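PDB 6GMF: putative cytochrome P450 hydroxylase from Chondromyces apiculatus DSM 436, which probably acts as a haem-dependent cytochrome P450 monooxygenase, inserting an oxygen atom into substrates such as terpenes. Local coordinates for residues 109-114 and 353-358. Numbering follows the deposited sequence.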
loop_
_atom_site.group_PDB
_atom_site.type_symbol
_atom_site.label_atom_id
_atom_site.label_comp_id
_atom_site.label_asym_id
_atom_site.label_seq_id
_atom_site.Cartn_x
_atom_site.Cartn_y
_atom_site.Cartn_z
ATOM N N ARG A 109 8.603 3.488 19.149
ATOM C CA ARG A 109 7.759 2.289 19.342
ATOM C C ARG A 109 7.911 1.352 18.141
ATOM O O ARG A 109 7.882 0.178 18.316
ATOM C CB ARG A 109 6.301 2.703 19.501
ATOM C CG ARG A 109 5.358 1.527 19.683
ATOM C CD ARG A 109 5.766 0.579 20.784
ATOM N NE ARG A 109 4.886 -0.576 20.759
ATOM C CZ ARG A 109 5.237 -1.801 21.080
ATOM N NH1 ARG A 109 6.460 -2.053 21.507
ATOM N NH2 ARG A 109 4.372 -2.781 20.961
ATOM N N ILE A 110 7.990 1.908 16.951
ATOM C CA ILE A 110 8.170 1.089 15.736
ATOM C C ILE A 110 9.504 0.331 15.823
ATOM O O ILE A 110 9.572 -0.831 15.441
ATOM C CB ILE A 110 8.019 1.953 14.469
ATOM C CG1 ILE A 110 6.564 2.401 14.285
ATOM C CG2 ILE A 110 8.538 1.208 13.243
ATOM C CD1 ILE A 110 6.340 3.464 13.249
ATOM N N ARG A 111 10.576 0.979 16.319
ATOM C CA ARG A 111 11.875 0.333 16.461
ATOM C C ARG A 111 11.748 -0.830 17.461
ATOM O O ARG A 111 12.270 -1.895 17.256
ATOM C CB ARG A 111 12.909 1.400 16.863
ATOM C CG ARG A 111 14.359 0.971 16.741
ATOM C CD ARG A 111 15.318 2.150 16.773
ATOM N NE ARG A 111 15.086 3.107 15.695
ATOM C CZ ARG A 111 15.489 2.957 14.430
ATOM N NH1 ARG A 111 16.157 1.878 14.066
ATOM N NH2 ARG A 111 15.213 3.886 13.536
ATOM N N ASP A 112 10.993 -0.605 18.520
ATOM C CA ASP A 112 10.812 -1.653 19.544
ATOM C C ASP A 112 10.070 -2.833 18.923
ATOM O O ASP A 112 10.397 -3.929 19.213
ATOM C CB ASP A 112 10.096 -1.102 20.776
ATOM C CG ASP A 112 11.010 -0.364 21.732
ATOM O OD1 ASP A 112 12.209 -0.452 21.571
ATOM O OD2 ASP A 112 10.488 0.284 22.614
ATOM N N ILE A 113 9.061 -2.549 18.127
ATOM C CA ILE A 113 8.288 -3.632 17.474
ATOM C C ILE A 113 9.231 -4.375 16.533
ATOM O O ILE A 113 9.218 -5.557 16.530
ATOM C CB ILE A 113 7.079 -3.029 16.751
ATOM C CG1 ILE A 113 6.083 -2.470 17.758
ATOM C CG2 ILE A 113 6.419 -4.044 15.848
ATOM C CD1 ILE A 113 4.986 -1.667 17.141
ATOM N N ALA A 114 10.041 -3.645 15.786
ATOM C CA ALA A 114 10.975 -4.296 14.853
ATOM C C ALA A 114 11.909 -5.232 15.624
ATOM O O ALA A 114 12.113 -6.328 15.203
ATOM C CB ALA A 114 11.725 -3.258 14.064
ATOM N N ALA A 353 9.064 0.869 6.919
ATOM C CA ALA A 353 9.973 0.133 6.070
ATOM C C ALA A 353 11.422 0.460 6.475
ATOM O O ALA A 353 12.276 -0.459 6.553
ATOM C CB ALA A 353 9.711 0.419 4.604
ATOM N N LYS A 354 11.704 1.751 6.644
ATOM C CA LYS A 354 13.100 2.134 7.062
ATOM C C LYS A 354 13.460 1.404 8.354
ATOM O O LYS A 354 14.540 0.764 8.461
ATOM C CB LYS A 354 13.204 3.630 7.263
ATOM C CG LYS A 354 14.571 4.116 7.753
ATOM C CD LYS A 354 14.529 5.487 8.351
ATOM C CE LYS A 354 14.103 5.420 9.801
ATOM N NZ LYS A 354 14.485 6.628 10.577
ATOM N N VAL A 355 12.574 1.512 9.342
ATOM C CA VAL A 355 12.943 0.962 10.645
ATOM C C VAL A 355 13.076 -0.560 10.557
ATOM O O VAL A 355 14.045 -1.125 11.008
ATOM C CB VAL A 355 11.997 1.411 11.763
ATOM C CG1 VAL A 355 12.263 0.608 13.040
ATOM C CG2 VAL A 355 12.105 2.901 12.036
ATOM N N MET A 356 12.122 -1.252 9.900
ATOM C CA MET A 356 12.169 -2.694 9.872
ATOM C C MET A 356 13.420 -3.153 9.116
ATOM O O MET A 356 14.098 -4.088 9.537
ATOM C CB MET A 356 10.925 -3.294 9.206
ATOM C CG MET A 356 10.747 -4.757 9.412
ATOM S SD MET A 356 10.447 -5.176 11.140
ATOM C CE MET A 356 11.988 -5.968 11.582
ATOM N N LEU A 357 13.738 -2.497 8.000
ATOM C CA LEU A 357 14.904 -2.914 7.233
ATOM C C LEU A 357 16.186 -2.565 8.021
ATOM O O LEU A 357 17.140 -3.359 8.012
ATOM C CB LEU A 357 14.879 -2.257 5.856
ATOM C CG LEU A 357 13.825 -2.824 4.904
ATOM C CD1 LEU A 357 13.762 -1.959 3.689
ATOM C CD2 LEU A 357 14.109 -4.278 4.521
ATOM N N GLU A 358 16.211 -1.437 8.732
ATOM C CA GLU A 358 17.400 -1.082 9.568
ATOM C C GLU A 358 17.664 -2.195 10.594
ATOM O O GLU A 358 18.807 -2.625 10.805
ATOM C CB GLU A 358 17.220 0.226 10.335
ATOM C CG GLU A 358 17.536 1.471 9.554
ATOM C CD GLU A 358 17.136 2.746 10.288
ATOM O OE1 GLU A 358 16.322 2.675 11.263
ATOM O OE2 GLU A 358 17.608 3.818 9.899
#
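In the helical part of the cytochrome P450 fold, the helix that follows the haem-ligating cysteine, the L helix of P450 nomenclature (346-363), packs through Val355 and Met356 against Ile110, Arg111 and Ala114 of helix 107-119, probably the D helix, since helix 86-94 with the haem-binding His87 and Arg91 is the C helix. The two short segments run in broadly the same direction, their axes 38° apart and 9.0 Å from each other at closest approach. Val355 is the central apolar contact: its CG1, anti to the backbone N, points at the facing helix and lies 3.5 Å from Arg111 CA, with Ala114 CB at 4.0 Å from the same methyl. Ile110 CG2 closes in at 3.8 Å from Val355 CB, and Ile110 also touches Met137 and Val141 of helix 136-145. Farther along, Met356 bends at its second and third torsions, which brings its terminal CE to 3.7 Å from Ala114 CB.

The partly exposed flank is polar. Arg111 leaves its helix with CG anti to the backbone N and folds at chi3, laying one guanidinium face over Val355. Glu107 OE2 forms salt bridges with both Arg111 NH2 and Lys354 NZ, which would offset the repulsion between these two cations. An alanine in place of Arg111 would probably leave the Glu358 carboxylate without its cationic mate across the interface and uncover Val355 on that flank. Arg111 NH1 and NH2 both donate end-on to Glu358 OE1, at N-H...O angles of 142° and 148°. The Arg111 NH2 bond, 2.8 Å to Glu358 OE1, uses the syn lone pair, whereas Arg111 NH1, 2.9 Å from Glu358 OE1, meets it from above the carboxylate plane.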